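Local coordinates for MSM0271 protein (Mycobacterium smegmatis, PDB 5SUH) that forms part of the protein shell of a bacterial microcompartment, as a double-ringed trimer that probably helps govern passage of molecules across the shell, at residues 81-95 with 106-119. Numbering follows the deposited sequence.
Sequences VIDLALRAVPGVQPG and LEIHSASLDEVRRA
Q93 lays its backbone carbonyl oxygen over the centre of the H109 imidazole, 3.6 Å above the ring plane, while G95 CA sits at the ring's edge. The two segments exemplify how a circularly permuted BMC domain is built, with an antiparallel hairpin on one side and helices 78-88 and 113-127 packed over the sheet. The side-chain amide of Q93 crosses the H109 ring steeply, the planes 78° apart. At the ring's edge too lies the E107 carboxylate: H109 ND1 donates to both E107 OE1 and E107 OE2, each through its syn lone pair, which should limit rotation of the ring. The guanidinium of R118 has V89 CG2 over one face and the D114 carboxylate at its edge, salt-bridged to R118 NE.

Q93 and H109 form the hydrogen-bonded pair, Q93 N reaching H109 O at 3.0 Å and H109 N returning to Q93 O; G95 N to E107 O continues the pairing past P94.

On the face away from Q93 and H109, I108 CG1 lies between its backbone N and carbonyl carbon (chi1 61°), and its CD1 meets A85 CB and V92 CG2. A85 CB and A119 CB, 4.1 Å apart, let the helices come close; L106 CD1 meets I82 CG1 and its CD2 meets V81 CG1. Beyond, V92 O accepts from Q151 NE2 of the second subunit. Where strand gives way to helix, S112 is the N-cap, its OG accepting from E115 N, and S110 OG both accepts from S112 N and donates to E115 OE1 at 2.6 Å, on the carboxylate's anti side.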
ATOM      1  N   VAL A  81      -1.793  18.196 -22.949  1.00 50.46           N
ATOM      2  CA  VAL A  81      -1.017  17.415 -23.916  1.00 55.95           C
ATOM      3  C   VAL A  81      -1.710  16.087 -24.313  1.00 63.63           C
ATOM      4  O   VAL A  81      -1.758  15.740 -25.494  1.00 72.95           O
ATOM      5  CB  VAL A  81       0.402  17.097 -23.356  1.00 60.94           C
ATOM      6  CG1 VAL A  81       1.143  16.114 -24.258  1.00 48.10           C
ATOM      7  CG2 VAL A  81       1.204  18.385 -23.159  1.00 58.46           C
ATOM      8  N   ILE A  82      -2.261  15.351 -23.348  1.00 50.64           N
ATOM      9  CA  ILE A  82      -2.868  14.064 -23.687  1.00 52.18           C
ATOM     10  C   ILE A  82      -4.153  14.284 -24.501  1.00 53.40           C
ATOM     11  O   ILE A  82      -4.360  13.597 -25.504  1.00 59.60           O
ATOM     12  CB  ILE A  82      -3.157  13.170 -22.416  1.00 59.18           C
ATOM     13  CG1 ILE A  82      -3.669  11.790 -22.818  1.00 59.77           C
ATOM     14  CG2 ILE A  82      -4.182  13.793 -21.461  1.00 46.11           C
ATOM     15  CD1 ILE A  82      -3.847  10.865 -21.639  1.00 59.68           C
ATOM     16  N   ASP A  83      -4.957  15.290 -24.135  1.00 47.29           N
ATOM     17  CA  ASP A  83      -6.165  15.610 -24.903  1.00 54.90           C
ATOM     18  C   ASP A  83      -5.818  15.976 -26.342  1.00 61.91           C
ATOM     19  O   ASP A  83      -6.523  15.571 -27.268  1.00 62.41           O
ATOM     20  CB  ASP A  83      -6.944  16.764 -24.256  1.00 58.48           C
ATOM     21  CG  ASP A  83      -8.130  17.247 -25.111  1.00 68.79           C
ATOM     22  OD1 ASP A  83      -9.131  16.515 -25.230  1.00 60.80           O
ATOM     23  OD2 ASP A  83      -8.045  18.368 -25.677  1.00 78.06           O
ATOM     24  N   LEU A  84      -4.701  16.686 -26.524  1.00 58.39           N
ATOM     25  CA  LEU A  84      -4.312  17.153 -27.841  1.00 59.59           C
ATOM     26  C   LEU A  84      -4.033  15.956 -28.725  1.00 59.09           C
ATOM     27  O   LEU A  84      -4.406  15.932 -29.897  1.00 66.26           O
ATOM     28  CB  LEU A  84      -3.083  18.071 -27.769  1.00 60.04           C
ATOM     29  CG  LEU A  84      -3.347  19.546 -27.443  1.00 70.85           C
ATOM     30  CD1 LEU A  84      -2.057  20.331 -27.194  1.00 63.77           C
ATOM     31  CD2 LEU A  84      -4.152  20.187 -28.544  1.00 72.31           C
ATOM     32  N   ALA A  85      -3.413  14.947 -28.131  1.00 54.23           N
ATOM     33  CA  ALA A  85      -3.031  13.756 -28.857  1.00 58.79           C
ATOM     34  C   ALA A  85      -4.245  12.869 -29.134  1.00 63.79           C
ATOM     35  O   ALA A  85      -4.475  12.452 -30.274  1.00 64.50           O
ATOM     36  CB  ALA A  85      -1.980  12.988 -28.085  1.00 45.11           C
ATOM     37  N   LEU A  86      -5.035  12.616 -28.094  1.00 58.32           N
ATOM     38  CA  LEU A  86      -6.135  11.656 -28.166  1.00 58.64           C
ATOM     39  C   LEU A  86      -7.233  12.154 -29.113  1.00 57.78           C
ATOM     40  O   LEU A  86      -7.991  11.363 -29.675  1.00 65.65           O
ATOM     41  CB  LEU A  86      -6.728  11.416 -26.776  1.00 46.47           C
ATOM     42  CG  LEU A  86      -5.985  10.461 -25.840  1.00 46.38           C
ATOM     43  CD1 LEU A  86      -6.918   9.878 -24.806  1.00 57.87           C
ATOM     44  CD2 LEU A  86      -5.144   9.378 -26.526  1.00 44.82           C
ATOM     45  N   ARG A  87      -7.311  13.461 -29.326  1.00 54.28           N
ATOM     46  CA  ARG A  87      -8.383  13.957 -30.169  1.00 63.47           C
ATOM     47  C   ARG A  87      -7.954  14.140 -31.627  1.00 67.49           C
ATOM     48  O   ARG A  87      -8.796  14.114 -32.527  1.00 75.36           O
ATOM     49  CB  ARG A  87      -8.896  15.290 -29.612  1.00 70.62           C
ATOM     50  CG  ARG A  87     -10.258  15.683 -30.131  1.00 78.08           C
ATOM     51  CD  ARG A  87     -10.704  16.993 -29.541  1.00 93.09           C
ATOM     52  NE  ARG A  87     -10.923  16.935 -28.101  1.00 98.55           N
ATOM     53  CZ  ARG A  87     -12.013  16.440 -27.523  1.00 94.28           C
ATOM     54  NH1 ARG A  87     -12.105  16.459 -26.201  1.00 92.10           N
ATOM     55  NH2 ARG A  87     -12.991  15.911 -28.255  1.00 87.14           N
ATOM     56  N   ALA A  88      -6.646  14.213 -31.865  1.00 60.28           N
ATOM     57  CA  ALA A  88      -6.098  14.265 -33.220  1.00 52.90           C
ATOM     58  C   ALA A  88      -6.061  12.896 -33.885  1.00 67.56           C
ATOM     59  O   ALA A  88      -6.348  12.767 -35.076  1.00 70.05           O
ATOM     60  CB  ALA A  88      -4.708  14.853 -33.189  1.00 52.44           C
ATOM     61  N   VAL A  89      -5.633  11.891 -33.116  1.00 70.71           N
ATOM     62  CA  VAL A  89      -5.531  10.516 -33.588  1.00 64.30           C
ATOM     63  C   VAL A  89      -6.189   9.540 -32.604  1.00 63.60           C
ATOM     64  O   VAL A  89      -5.525   9.011 -31.718  1.00 71.06           O
ATOM     65  CB  VAL A  89      -4.062  10.110 -33.803  1.00 65.69           C
ATOM     66  CG1 VAL A  89      -3.985   8.805 -34.601  1.00 64.70           C
ATOM     67  CG2 VAL A  89      -3.285  11.240 -34.507  1.00 62.79           C
ATOM     68  N   PRO A  90      -7.496   9.298 -32.756  1.00 70.08           N
ATOM     69  CA  PRO A  90      -8.268   8.442 -31.837  1.00 72.93           C
ATOM     70  C   PRO A  90      -7.731   7.001 -31.694  1.00 74.41           C
ATOM     71  O   PRO A  90      -8.044   6.339 -30.701  1.00 77.36           O
ATOM     72  CB  PRO A  90      -9.681   8.464 -32.445  1.00 69.66           C
ATOM     73  CG  PRO A  90      -9.737   9.738 -33.236  1.00 69.68           C
ATOM     74  CD  PRO A  90      -8.350   9.918 -33.786  1.00 77.16           C
ATOM     75  N   GLY A  91      -6.968   6.525 -32.676  1.00 70.83           N
ATOM     76  CA  GLY A  91      -6.376   5.195 -32.652  1.00 59.12           C
ATOM     77  C   GLY A  91      -5.147   4.966 -31.760  1.00 66.50           C
ATOM     78  O   GLY A  91      -4.641   3.839 -31.681  1.00 75.27           O
ATOM     79  N   VAL A  92      -4.625   6.004 -31.106  1.00 55.54           N
ATOM     80  CA  VAL A  92      -3.509   5.784 -30.185  1.00 51.83           C
ATOM     81  C   VAL A  92      -4.082   5.538 -28.783  1.00 57.23           C
ATOM     82  O   VAL A  92      -5.212   5.924 -28.490  1.00 66.10           O
ATOM     83  CB  VAL A  92      -2.481   6.978 -30.168  1.00 58.32           C
ATOM     84  CG1 VAL A  92      -1.919   7.248 -31.578  1.00 44.10           C
ATOM     85  CG2 VAL A  92      -3.084   8.253 -29.581  1.00 53.22           C
ATOM     86  N   GLN A  93      -3.318   4.853 -27.940  1.00 57.90           N
ATOM     87  CA  GLN A  93      -3.772   4.483 -26.604  1.00 51.23           C
ATOM     88  C   GLN A  93      -2.797   4.970 -25.558  1.00 53.94           C
ATOM     89  O   GLN A  93      -1.578   4.810 -25.705  1.00 52.90           O
ATOM     90  CB  GLN A  93      -3.898   2.979 -26.458  1.00 55.81           C
ATOM     91  CG  GLN A  93      -4.927   2.315 -27.328  1.00 69.90           C
ATOM     92  CD  GLN A  93      -4.978   0.816 -27.071  1.00 75.96           C
ATOM     93  OE1 GLN A  93      -3.993   0.101 -27.284  1.00 76.22           O
ATOM     94  NE2 GLN A  93      -6.122   0.337 -26.611  1.00 86.75           N
ATOM     95  N   PRO A  94      -3.323   5.525 -24.467  1.00 50.66           N
ATOM     96  CA  PRO A  94      -2.433   5.957 -23.385  1.00 47.09           C
ATOM     97  C   PRO A  94      -1.967   4.791 -22.509  1.00 52.94           C
ATOM     98  O   PRO A  94      -2.789   4.007 -22.028  1.00 62.76           O
ATOM     99  CB  PRO A  94      -3.297   6.946 -22.601  1.00 49.56           C
ATOM    100  CG  PRO A  94      -4.717   6.482 -22.869  1.00 53.13           C
ATOM    101  CD  PRO A  94      -4.736   5.880 -24.238  1.00 44.00           C
ATOM    102  N   GLY A  95      -0.657   4.681 -22.315  1.00 42.69           N
ATOM    103  CA  GLY A  95      -0.094   3.653 -21.455  1.00 43.32           C
ATOM    104  C   GLY A  95       0.340   4.189 -20.102  1.00 57.44           C
ATOM    105  O   GLY A  95       0.261   3.487 -19.077  1.00 67.41           O
ATOM    106  N   LEU A 106       3.704  11.502 -20.012  1.00 48.59           N
ATOM    107  CA  LEU A 106       2.722  10.790 -20.852  1.00 44.21           C
ATOM    108  C   LEU A 106       3.417   9.759 -21.737  1.00 48.49           C
ATOM    109  O   LEU A 106       4.499  10.014 -22.275  1.00 52.28           O
ATOM    110  CB  LEU A 106       1.921  11.764 -21.726  1.00 42.27           C
ATOM    111  CG  LEU A 106       1.127  11.167 -22.893  1.00 59.58           C
ATOM    112  CD1 LEU A 106      -0.152  10.464 -22.409  1.00 60.28           C
ATOM    113  CD2 LEU A 106       0.817  12.208 -23.966  1.00 56.04           C
ATOM    114  N   GLU A 107       2.804   8.590 -21.878  1.00 50.09           N
ATOM    115  CA  GLU A 107       3.211   7.644 -22.918  1.00 46.39           C
ATOM    116  C   GLU A 107       1.978   7.305 -23.756  1.00 46.87           C
ATOM    117  O   GLU A 107       0.925   6.986 -23.212  1.00 55.48           O
ATOM    118  CB  GLU A 107       3.830   6.375 -22.311  1.00 57.55           C
ATOM    119  CG  GLU A 107       4.362   5.359 -23.324  1.00 69.16           C
ATOM    120  CD  GLU A 107       3.319   4.319 -23.743  1.00 83.35           C
ATOM    121  OE1 GLU A 107       2.149   4.427 -23.341  1.00 92.91           O
ATOM    122  OE2 GLU A 107       3.662   3.393 -24.494  1.00 90.20           O
ATOM    123  N   ILE A 108       2.087   7.408 -25.075  1.00 50.81           N
ATOM    124  CA  ILE A 108       1.018   6.914 -25.947  1.00 56.61           C
ATOM    125  C   ILE A 108       1.675   5.959 -26.938  1.00 60.72           C
ATOM    126  O   ILE A 108       2.876   6.082 -27.221  1.00 59.06           O
ATOM    127  CB  ILE A 108       0.237   8.063 -26.680  1.00 45.82           C
ATOM    128  CG1 ILE A 108       1.146   8.887 -27.586  1.00 51.76           C
ATOM    129  CG2 ILE A 108      -0.466   8.980 -25.676  1.00 42.19           C
ATOM    130  CD1 ILE A 108       0.403   9.918 -28.406  1.00 54.34           C
ATOM    131  N   HIS A 109       0.916   4.981 -27.428  1.00 55.78           N
ATOM    132  CA  HIS A 109       1.473   3.971 -28.328  1.00 41.46           C
ATOM    133  C   HIS A 109       0.424   3.485 -29.323  1.00 47.82           C
ATOM    134  O   HIS A 109      -0.779   3.704 -29.135  1.00 49.06           O
ATOM    135  CB  HIS A 109       2.048   2.790 -27.545  1.00 43.37           C
ATOM    136  CG  HIS A 109       1.053   2.114 -26.660  1.00 52.94           C
ATOM    137  ND1 HIS A 109       1.003   2.327 -25.300  1.00 59.85           N
ATOM    138  CD2 HIS A 109       0.040   1.261 -26.947  1.00 57.82           C
ATOM    139  CE1 HIS A 109       0.011   1.623 -24.786  1.00 69.64           C
ATOM    140  NE2 HIS A 109      -0.586   0.964 -25.763  1.00 69.29           N
ATOM    141  N   SER A 110       0.900   2.857 -30.394  1.00 44.79           N
ATOM    142  CA  SER A 110       0.056   2.275 -31.436  1.00 45.48           C
ATOM    143  C   SER A 110       0.820   1.262 -32.266  1.00 49.84           C
ATOM    144  O   SER A 110       2.051   1.274 -32.308  1.00 49.67           O
ATOM    145  CB  SER A 110      -0.488   3.362 -32.363  1.00 52.45           C
ATOM    146  OG  SER A 110      -1.215   2.802 -33.454  1.00 55.00           O
ATOM    147  N   ALA A 111       0.086   0.421 -32.978  1.00 55.12           N
ATOM    148  CA  ALA A 111       0.702  -0.493 -33.917  1.00 54.46           C
ATOM    149  C   ALA A 111       1.221   0.320 -35.128  1.00 53.68           C
ATOM    150  O   ALA A 111       2.183  -0.056 -35.780  1.00 54.36           O
ATOM    151  CB  ALA A 111      -0.286  -1.570 -34.344  1.00 45.12           C
ATOM    152  N   SER A 112       0.596   1.458 -35.407  1.00 52.66           N
ATOM    153  CA  SER A 112       0.997   2.282 -36.555  1.00 60.33           C
ATOM    154  C   SER A 112       1.986   3.384 -36.184  1.00 57.18           C
ATOM    155  O   SER A 112       1.688   4.240 -35.355  1.00 66.45           O
ATOM    156  CB  SER A 112      -0.241   2.900 -37.221  1.00 56.91           C
ATOM    157  OG  SER A 112       0.129   3.945 -38.109  1.00 57.55           O
ATOM    158  N   LEU A 113       3.166   3.352 -36.791  1.00 60.70           N
ATOM    159  CA  LEU A 113       4.174   4.379 -36.529  1.00 58.98           C
ATOM    160  C   LEU A 113       3.689   5.760 -36.998  1.00 68.16           C
ATOM    161  O   LEU A 113       3.965   6.776 -36.350  1.00 68.47           O
ATOM    162  CB  LEU A 113       5.510   4.007 -37.202  1.00 56.16           C
ATOM    163  CG  LEU A 113       6.701   4.972 -37.070  1.00 63.95           C
ATOM    164  CD1 LEU A 113       7.022   5.344 -35.585  1.00 44.26           C
ATOM    165  CD2 LEU A 113       7.949   4.412 -37.792  1.00 55.57           C
ATOM    166  N   ASP A 114       2.891   5.790 -38.064  1.00 70.79           N
ATOM    167  CA  ASP A 114       2.408   7.061 -38.589  1.00 75.45           C
ATOM    168  C   ASP A 114       1.432   7.698 -37.596  1.00 74.96           C
ATOM    169  O   ASP A 114       1.371   8.915 -37.462  1.00 84.20           O
ATOM    170  CB  ASP A 114       1.752   6.875 -39.963  1.00 91.48           C
ATOM    171  CG  ASP A 114       1.327   8.199 -40.602  1.00107.38           C
ATOM    172  OD1 ASP A 114       2.218   8.964 -41.053  1.00111.28           O
ATOM    173  OD2 ASP A 114       0.103   8.474 -40.655  1.00107.96           O
ATOM    174  N   GLU A 115       0.683   6.869 -36.880  1.00 70.08           N
ATOM    175  CA  GLU A 115      -0.299   7.376 -35.929  1.00 72.08           C
ATOM    176  C   GLU A 115       0.357   8.104 -34.746  1.00 66.11           C
ATOM    177  O   GLU A 115      -0.072   9.207 -34.379  1.00 60.20           O
ATOM    178  CB  GLU A 115      -1.194   6.219 -35.438  1.00 71.64           C
ATOM    179  CG  GLU A 115      -2.248   5.770 -36.470  1.00 72.58           C
ATOM    180  CD  GLU A 115      -3.259   4.757 -35.936  1.00 79.82           C
ATOM    181  OE1 GLU A 115      -2.994   4.109 -34.897  1.00 83.82           O
ATOM    182  OE2 GLU A 115      -4.340   4.626 -36.555  1.00 74.54           O
ATOM    183  N   VAL A 116       1.435   7.521 -34.210  1.00 55.18           N
ATOM    184  CA  VAL A 116       2.165   8.077 -33.071  1.00 43.54           C
ATOM    185  C   VAL A 116       2.836   9.381 -33.494  1.00 48.95           C
ATOM    186  O   VAL A 116       2.798  10.380 -32.772  1.00 55.20           O
ATOM    187  CB  VAL A 116       3.190   7.059 -32.502  1.00 61.00           C
ATOM    188  CG1 VAL A 116       4.179   7.727 -31.616  1.00 57.93           C
ATOM    189  CG2 VAL A 116       2.478   5.981 -31.732  1.00 65.15           C
ATOM    190  N   ARG A 117       3.433   9.360 -34.676  1.00 54.30           N
ATOM    191  CA  ARG A 117       4.021  10.546 -35.292  1.00 55.84           C
ATOM    192  C   ARG A 117       3.035  11.711 -35.391  1.00 51.60           C
ATOM    193  O   ARG A 117       3.335  12.823 -34.954  1.00 56.98           O
ATOM    194  CB  ARG A 117       4.534  10.163 -36.682  1.00 66.09           C
ATOM    195  CG  ARG A 117       5.487  11.105 -37.370  1.00 81.43           C
ATOM    196  CD  ARG A 117       5.875  10.507 -38.732  1.00 92.24           C
ATOM    197  NE  ARG A 117       7.127   9.741 -38.638  1.00 95.78           N
ATOM    198  CZ  ARG A 117       7.306   8.517 -39.151  1.00 91.77           C
ATOM    199  NH1 ARG A 117       6.309   7.924 -39.806  1.00 92.90           N
ATOM    200  NH2 ARG A 117       8.476   7.879 -39.016  1.00 70.09           N
ATOM    201  N   ARG A 118       1.851  11.450 -35.931  1.00 58.47           N
ATOM    202  CA  ARG A 118       0.867  12.516 -36.148  1.00 60.49           C
ATOM    203  C   ARG A 118       0.326  13.052 -34.809  1.00 62.50           C
ATOM    204  O   ARG A 118       0.075  14.250 -34.656  1.00 61.21           O
ATOM    205  CB  ARG A 118      -0.294  12.018 -37.029  1.00 51.54           C
ATOM    206  CG  ARG A 118       0.030  12.164 -38.498  1.00 52.13           C
ATOM    207  CD  ARG A 118      -1.050  11.684 -39.453  1.00 75.09           C
ATOM    208  NE  ARG A 118      -1.667  10.387 -39.178  1.00 86.02           N
ATOM    209  CZ  ARG A 118      -2.913  10.229 -38.743  1.00 78.46           C
ATOM    210  NH1 ARG A 118      -3.674  11.287 -38.486  1.00 72.13           N
ATOM    211  NH2 ARG A 118      -3.392   9.008 -38.553  1.00 80.52           N
ATOM    212  N   ALA A 119       0.187  12.170 -33.822  1.00 58.10           N
ATOM    213  CA  ALA A 119      -0.267  12.621 -32.522  1.00 58.24           C
ATOM    214  C   ALA A 119       0.803  13.513 -31.891  1.00 65.34           C
ATOM    215  O   ALA A 119       0.471  14.502 -31.210  1.00 61.93           O
ATOM    216  CB  ALA A 119      -0.610  11.452 -31.632  1.00 45.05           C
TER